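Local coordinates for spore germination protein GerM (PDB 6GZB) that is of unknown molecular function but affects both sporulation and germination in Bacillus subtilis, and is built from tandem GerMN domains, at residues S50-L56 against Q68-K74; T78-L83 against T146-F150. One frame throughout, in Å; residues are numbered along the deposited sequence.

Interaction 1: residues S50-L56 against Q68-K74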
loop_
_atom_site.group_PDB
_atom_site.type_symbol
_atom_site.label_atom_id
_atom_site.label_comp_id
_atom_site.label_asym_id
_atom_site.label_seq_id
_atom_site.Cartn_x
_atom_site.Cartn_y
_atom_site.Cartn_z
ATOM N N SER A 50 3.925 9.205 24.405
ATOM C CA SER A 50 3.640 10.536 23.881
ATOM C C SER A 50 3.553 10.540 22.347
ATOM O O SER A 50 3.306 11.582 21.739
ATOM C CB SER A 50 4.708 11.528 24.352
ATOM O OG SER A 50 5.997 11.138 23.912
ATOM N N THR A 51 3.783 9.384 21.727
ATOM C CA THR A 51 3.713 9.256 20.269
ATOM C C THR A 51 2.734 8.163 19.853
ATOM O O THR A 51 2.414 7.278 20.640
ATOM C CB THR A 51 5.089 8.936 19.638
ATOM O OG1 THR A 51 5.556 7.660 20.092
ATOM C CG2 THR A 51 6.115 10.009 19.979
ATOM N N VAL A 52 2.260 8.247 18.612
ATOM C CA VAL A 52 1.459 7.195 18.001
ATOM C C VAL A 52 2.104 6.761 16.681
ATOM O O VAL A 52 2.574 7.597 15.906
ATOM C CB VAL A 52 0.029 7.695 17.721
ATOM C CG1 VAL A 52 -0.859 6.558 17.241
ATOM C CG2 VAL A 52 -0.554 8.322 18.975
ATOM N N MET A 53 2.171 5.453 16.457
ATOM C CA MET A 53 2.753 4.921 15.232
ATOM C C MET A 53 1.799 5.160 14.062
ATOM O O MET A 53 0.637 4.794 14.123
ATOM C CB MET A 53 3.027 3.422 15.386
ATOM C CG MET A 53 4.079 3.076 16.438
ATOM S SD MET A 53 5.579 4.067 16.298
ATOM C CE MET A 53 6.341 3.344 14.850
ATOM N N ARG A 54 2.291 5.793 13.007
ATOM C CA ARG A 54 1.436 6.231 11.909
ATOM C C ARG A 54 2.064 5.878 10.558
ATOM O O ARG A 54 3.270 6.003 10.378
ATOM C CB ARG A 54 1.210 7.743 12.004
ATOM C CG ARG A 54 0.010 8.235 11.228
ATOM C CD ARG A 54 -1.271 7.791 11.911
ATOM N NE ARG A 54 -1.499 8.542 13.140
ATOM C CZ ARG A 54 -2.388 8.210 14.069
ATOM N NH1 ARG A 54 -3.110 7.106 13.937
ATOM N NH2 ARG A 54 -2.555 8.985 15.129
ATOM N N GLU A 55 1.238 5.475 9.599
ATOM C CA GLU A 55 1.716 5.244 8.238
ATOM C C GLU A 55 1.996 6.579 7.551
ATOM O O GLU A 55 1.131 7.453 7.490
ATOM C CB GLU A 55 0.699 4.434 7.427
ATOM C CG GLU A 55 0.600 2.959 7.796
ATOM C CD GLU A 55 -0.439 2.203 6.957
ATOM O OE1 GLU A 55 -0.986 2.770 5.974
ATOM O OE2 GLU A 55 -0.682 1.019 7.257
ATOM N N LEU A 56 3.224 6.747 7.076
ATOM C CA LEU A 56 3.544 7.828 6.152
ATOM C C LEU A 56 3.953 7.230 4.816
ATOM O O LEU A 56 4.860 6.400 4.752
ATOM C CB LEU A 56 4.670 8.700 6.699
ATOM C CG LEU A 56 4.457 9.310 8.082
ATOM C CD1 LEU A 56 5.697 10.100 8.481
ATOM C CD2 LEU A 56 3.223 10.198 8.105
ATOM N N GLN A 68 5.862 3.913 5.369
ATOM C CA GLN A 68 6.759 3.751 6.497
ATOM C C GLN A 68 6.051 4.150 7.775
ATOM O O GLN A 68 5.574 5.277 7.900
ATOM C CB GLN A 68 8.018 4.591 6.314
ATOM C CG GLN A 68 8.926 4.090 5.205
ATOM C CD GLN A 68 9.699 2.858 5.619
ATOM O OE1 GLN A 68 10.699 2.955 6.336
ATOM N NE2 GLN A 68 9.225 1.685 5.195
ATOM N N THR A 69 5.934 3.201 8.702
ATOM C CA THR A 69 5.197 3.439 9.939
ATOM C C THR A 69 6.119 4.009 11.000
ATOM O O THR A 69 7.131 3.404 11.346
ATOM C CB THR A 69 4.504 2.162 10.437
ATOM O OG1 THR A 69 3.384 1.878 9.587
ATOM C CG2 THR A 69 3.994 2.347 11.862
ATOM N N LEU A 70 5.817 5.231 11.427
ATOM C CA LEU A 70 6.762 6.056 12.171
ATOM C C LEU A 70 6.068 6.732 13.351
ATOM O O LEU A 70 4.862 6.959 13.309
ATOM C CB LEU A 70 7.379 7.110 11.250
ATOM C CG LEU A 70 8.315 6.539 10.192
ATOM C CD1 LEU A 70 8.649 7.591 9.145
ATOM C CD2 LEU A 70 9.570 5.979 10.849
ATOM N N PRO A 71 6.832 7.048 14.410
ATOM C CA PRO A 71 6.267 7.618 15.633
ATOM C C PRO A 71 5.929 9.096 15.488
ATOM O O PRO A 71 6.810 9.907 15.236
ATOM C CB PRO A 71 7.391 7.431 16.659
ATOM C CG PRO A 71 8.642 7.455 15.856
ATOM C CD PRO A 71 8.296 6.892 14.498
ATOM N N LEU A 72 4.651 9.432 15.603
ATOM C CA LEU A 72 4.216 10.825 15.517
ATOM C C LEU A 72 3.650 11.278 16.860
ATOM O O LEU A 72 2.911 10.538 17.492
ATOM C CB LEU A 72 3.140 10.971 14.441
ATOM C CG LEU A 72 3.590 11.425 13.051
ATOM C CD1 LEU A 72 4.757 10.595 12.553
ATOM C CD2 LEU A 72 2.427 11.361 12.071
ATOM N N PRO A 73 3.948 12.520 17.269
ATOM C CA PRO A 73 3.416 13.063 18.527
ATOM C C PRO A 73 1.891 13.000 18.602
ATOM O O PRO A 73 1.216 13.237 17.604
ATOM C CB PRO A 73 3.879 14.521 18.513
ATOM C CG PRO A 73 4.947 14.610 17.483
ATOM C CD PRO A 73 4.664 13.533 16.480
ATOM N N LYS A 74 1.353 12.673 19.771
ATOM C CA LYS A 74 -0.082 12.797 20.015
ATOM C C LYS A 74 -0.598 14.158 19.546
ATOM O O LYS A 74 0.068 15.181 19.694
ATOM C CB LYS A 74 -0.401 12.609 21.501
ATOM C CG LYS A 74 -1.172 11.335 21.815
ATOM C CD LYS A 74 -0.243 10.206 22.229
ATOM C CE LYS A 74 -0.814 9.435 23.410
ATOM N NZ LYS A 74 -0.314 8.034 23.470
#

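Interaction 2: residues T78-L83 against T146-F150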
loop_
_atom_site.group_PDB
_atom_site.type_symbol
_atom_site.label_atom_id
_atom_site.label_comp_id
_atom_site.label_asym_id
_atom_site.label_seq_id
_atom_site.Cartn_x
_atom_site.Cartn_y
_atom_site.Cartn_z
ATOM N N THR A 78 -5.081 14.387 13.720
ATOM C CA THR A 78 -4.107 13.378 13.318
ATOM C C THR A 78 -3.956 13.294 11.798
ATOM O O THR A 78 -2.853 13.098 11.294
ATOM C CB THR A 78 -4.497 11.994 13.862
ATOM O OG1 THR A 78 -5.876 11.724 13.557
ATOM C CG2 THR A 78 -4.281 11.947 15.368
ATOM N N ALA A 79 -5.059 13.463 11.078
ATOM C CA ALA A 79 -5.038 13.429 9.627
ATOM C C ALA A 79 -4.200 14.574 9.088
ATOM O O ALA A 79 -3.355 14.385 8.212
ATOM C CB ALA A 79 -6.451 13.509 9.084
ATOM N N LYS A 80 -4.425 15.762 9.626
ATOM C CA LYS A 80 -3.619 16.922 9.274
ATOM C C LYS A 80 -2.153 16.705 9.642
ATOM O O LYS A 80 -1.240 17.041 8.883
ATOM C CB LYS A 80 -4.163 18.157 9.988
ATOM C CG LYS A 80 -3.242 19.356 9.941
ATOM C CD LYS A 80 -3.846 20.495 10.743
ATOM C CE LYS A 80 -2.960 21.729 10.695
ATOM N NZ LYS A 80 -3.754 22.973 10.840
ATOM N N GLN A 81 -1.927 16.136 10.813
ATOM C CA GLN A 81 -0.567 15.925 11.288
ATOM C C GLN A 81 0.174 14.965 10.364
ATOM O O GLN A 81 1.337 15.183 10.032
ATOM C CB GLN A 81 -0.589 15.363 12.705
ATOM C CG GLN A 81 0.797 15.172 13.300
ATOM C CD GLN A 81 0.767 14.299 14.524
ATOM O OE1 GLN A 81 0.062 13.290 14.565
ATOM N NE2 GLN A 81 1.511 14.700 15.549
ATOM N N ALA A 82 -0.514 13.906 9.943
ATOM C CA ALA A 82 0.089 12.910 9.062
ATOM C C ALA A 82 0.581 13.559 7.763
ATOM O O ALA A 82 1.696 13.302 7.322
ATOM C CB ALA A 82 -0.905 11.803 8.761
ATOM N N LEU A 83 -0.224 14.449 7.192
ATOM C CA LEU A 83 0.178 15.166 5.987
ATOM C C LEU A 83 1.344 16.115 6.255
ATOM O O LEU A 83 2.219 16.286 5.406
ATOM C CB LEU A 83 -0.997 15.954 5.414
ATOM C CG LEU A 83 -2.165 15.112 4.892
ATOM C CD1 LEU A 83 -3.148 16.013 4.155
ATOM C CD2 LEU A 83 -1.683 14.003 3.972
ATOM N N THR A 146 -2.026 8.087 2.650
ATOM C CA THR A 146 -1.785 8.554 4.012
ATOM C C THR A 146 -3.095 8.927 4.733
ATOM O O THR A 146 -3.321 8.522 5.881
ATOM C CB THR A 146 -0.795 9.728 4.049
ATOM O OG1 THR A 146 0.457 9.319 3.489
ATOM C CG2 THR A 146 -0.567 10.186 5.482
ATOM N N LEU A 147 -3.982 9.632 4.038
ATOM C CA LEU A 147 -5.256 10.039 4.625
ATOM C C LEU A 147 -6.171 8.846 4.871
ATOM O O LEU A 147 -6.846 8.778 5.894
ATOM C CB LEU A 147 -5.967 11.063 3.734
ATOM C CG LEU A 147 -5.393 12.476 3.800
ATOM C CD1 LEU A 147 -6.105 13.401 2.819
ATOM C CD2 LEU A 147 -5.498 13.008 5.216
ATOM N N THR A 148 -6.182 7.894 3.948
ATOM C CA THR A 148 -7.138 6.794 4.011
ATOM C C THR A 148 -6.721 5.683 4.951
ATOM O O THR A 148 -7.430 4.682 5.084
ATOM C CB THR A 148 -7.431 6.196 2.615
ATOM O OG1 THR A 148 -6.209 5.899 1.936
ATOM C CG2 THR A 148 -8.241 7.190 1.784
ATOM N N GLN A 149 -5.606 5.858 5.650
ATOM C CA GLN A 149 -5.264 4.907 6.709
ATOM C C GLN A 149 -6.241 5.020 7.884
ATOM O O GLN A 149 -6.376 4.100 8.672
ATOM C CB GLN A 149 -3.826 5.108 7.200
ATOM C CG GLN A 149 -3.645 6.265 8.167
ATOM C CD GLN A 149 -2.184 6.511 8.476
ATOM O OE1 GLN A 149 -1.599 5.810 9.293
ATOM N NE2 GLN A 149 -1.576 7.482 7.794
ATOM N N PHE A 150 -6.875 6.177 8.025
ATOM C CA PHE A 150 -7.806 6.417 9.118
ATOM C C PHE A 150 -9.196 5.888 8.783
ATOM O O PHE A 150 -9.662 5.980 7.638
ATOM C CB PHE A 150 -7.893 7.910 9.403
ATOM C CG PHE A 150 -6.589 8.524 9.785
ATOM C CD1 PHE A 150 -6.100 8.387 11.070
ATOM C CD2 PHE A 150 -5.853 9.255 8.865
ATOM C CE1 PHE A 150 -4.895 8.965 11.433
ATOM C CE2 PHE A 150 -4.640 9.823 9.216
ATOM C CZ PHE A 150 -4.149 9.660 10.497
#

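Interaction 1: residues S50-L56 against Q68-K74
M53 folds its thioether over P71 of the neighbouring strand: the chain bends at chi2 and chi3 (-74°), which lays SD 3.7 Å from P71 CA. The same bend brings M53 CE to 3.6 Å from T69 O. The two strands form an antiparallel beta hairpin in the first GerMN domain, and the evidence is the backbone ladder. V52 with L72, R54 with L70 and L56 with Q68 are hydrogen-bonded pairs, each with both N-H...O bonds made, and K74 N to S50 O extends the series. The segments are twisted, their axes running at 141°.

Side chains alternate between two faces. M53 and P71 share one with E55 and T69, where CG of E55 lies 3.5 Å from T69 OG1; that hydroxyl is hydrogen-bonded to V336 O, from the C-terminal tail, whose N337 and G339 also bond to the T69 backbone. The opposite face includes V52, R54, L56, L70 and L72. Here L56 crosses L70 at about a right angle, while the aliphatic base of R54 meets L72 and V52 CG1 lies against one face of the guanidinium group, offset toward its rim. Within the R54-L72 pair, L72 CD2 comes 3.8 Å from R54 CB.

Interaction 2: residues T78-L83 against T146-F150
F150 presents the far end of its ring to the first turn of helix 78-84, with CE2 3.7 Å from A79 CA. The contact packs this short helix of the GerMN domain against T146 and L147 of helix 136-147 and the type I beta turn from L147 to F150. Ring contacts come first. T78 OG1 and A79 CA approach the ring obliquely, whereas A82 CB sits at its edge, near the ring plane. Q149 CG, from the same turn, covers part of one ring face. With chi1 at -60°, CG of F150 stands anti to the carbonyl carbon, which carries the ring across to T78 and A79. Replacing F150 by alanine removes the ring, which would probably open a gap beside T78 and A79 and leave mainly the leucine and threonine contacts to join the segments.

Aliphatic packing forms the second group. L147 CD2 is 4.0 Å from A79 CB and equally far from L83 CG, and the two leucines cross at about a right angle. Next to them the methyl of T146, CG2, meets A82 CB at 3.7 Å; strand 119-124 supports both leucines through A122.

The polar bonds run within the segment 146-150 or to residues beyond both segments. T146 OG1 is satisfied by S142 O and Y57 N. Q149 NE2 donates to E55 O and, within its own segment, to T146 O at 2.8 Å (161° at the hydrogen), using a lone pair in the carbonyl plane.

How the interactions relate
Interaction 1 is a partly buried strand pairing held mainly by backbone hydrogen bonds; interaction 2 is a buried side-chain packing of helix 78-84 against T146, L147 and the turn carrying F150. They belong to one local assembly, with centres about 10 Å apart, and strand 65-73 leads directly into helix 78-84. Two probable hydrogen bonds join them, one from Q81 NE2 to P73 O and the other through the Q149 amide to E55, so each strand of the hairpin lends a carbonyl to one side of interaction 2. R54 also spans both, its CD packing on Q149 OE1 and its NH2 on T78 CG2. The hairpin face bearing R54 and L72 therefore turns toward the helices.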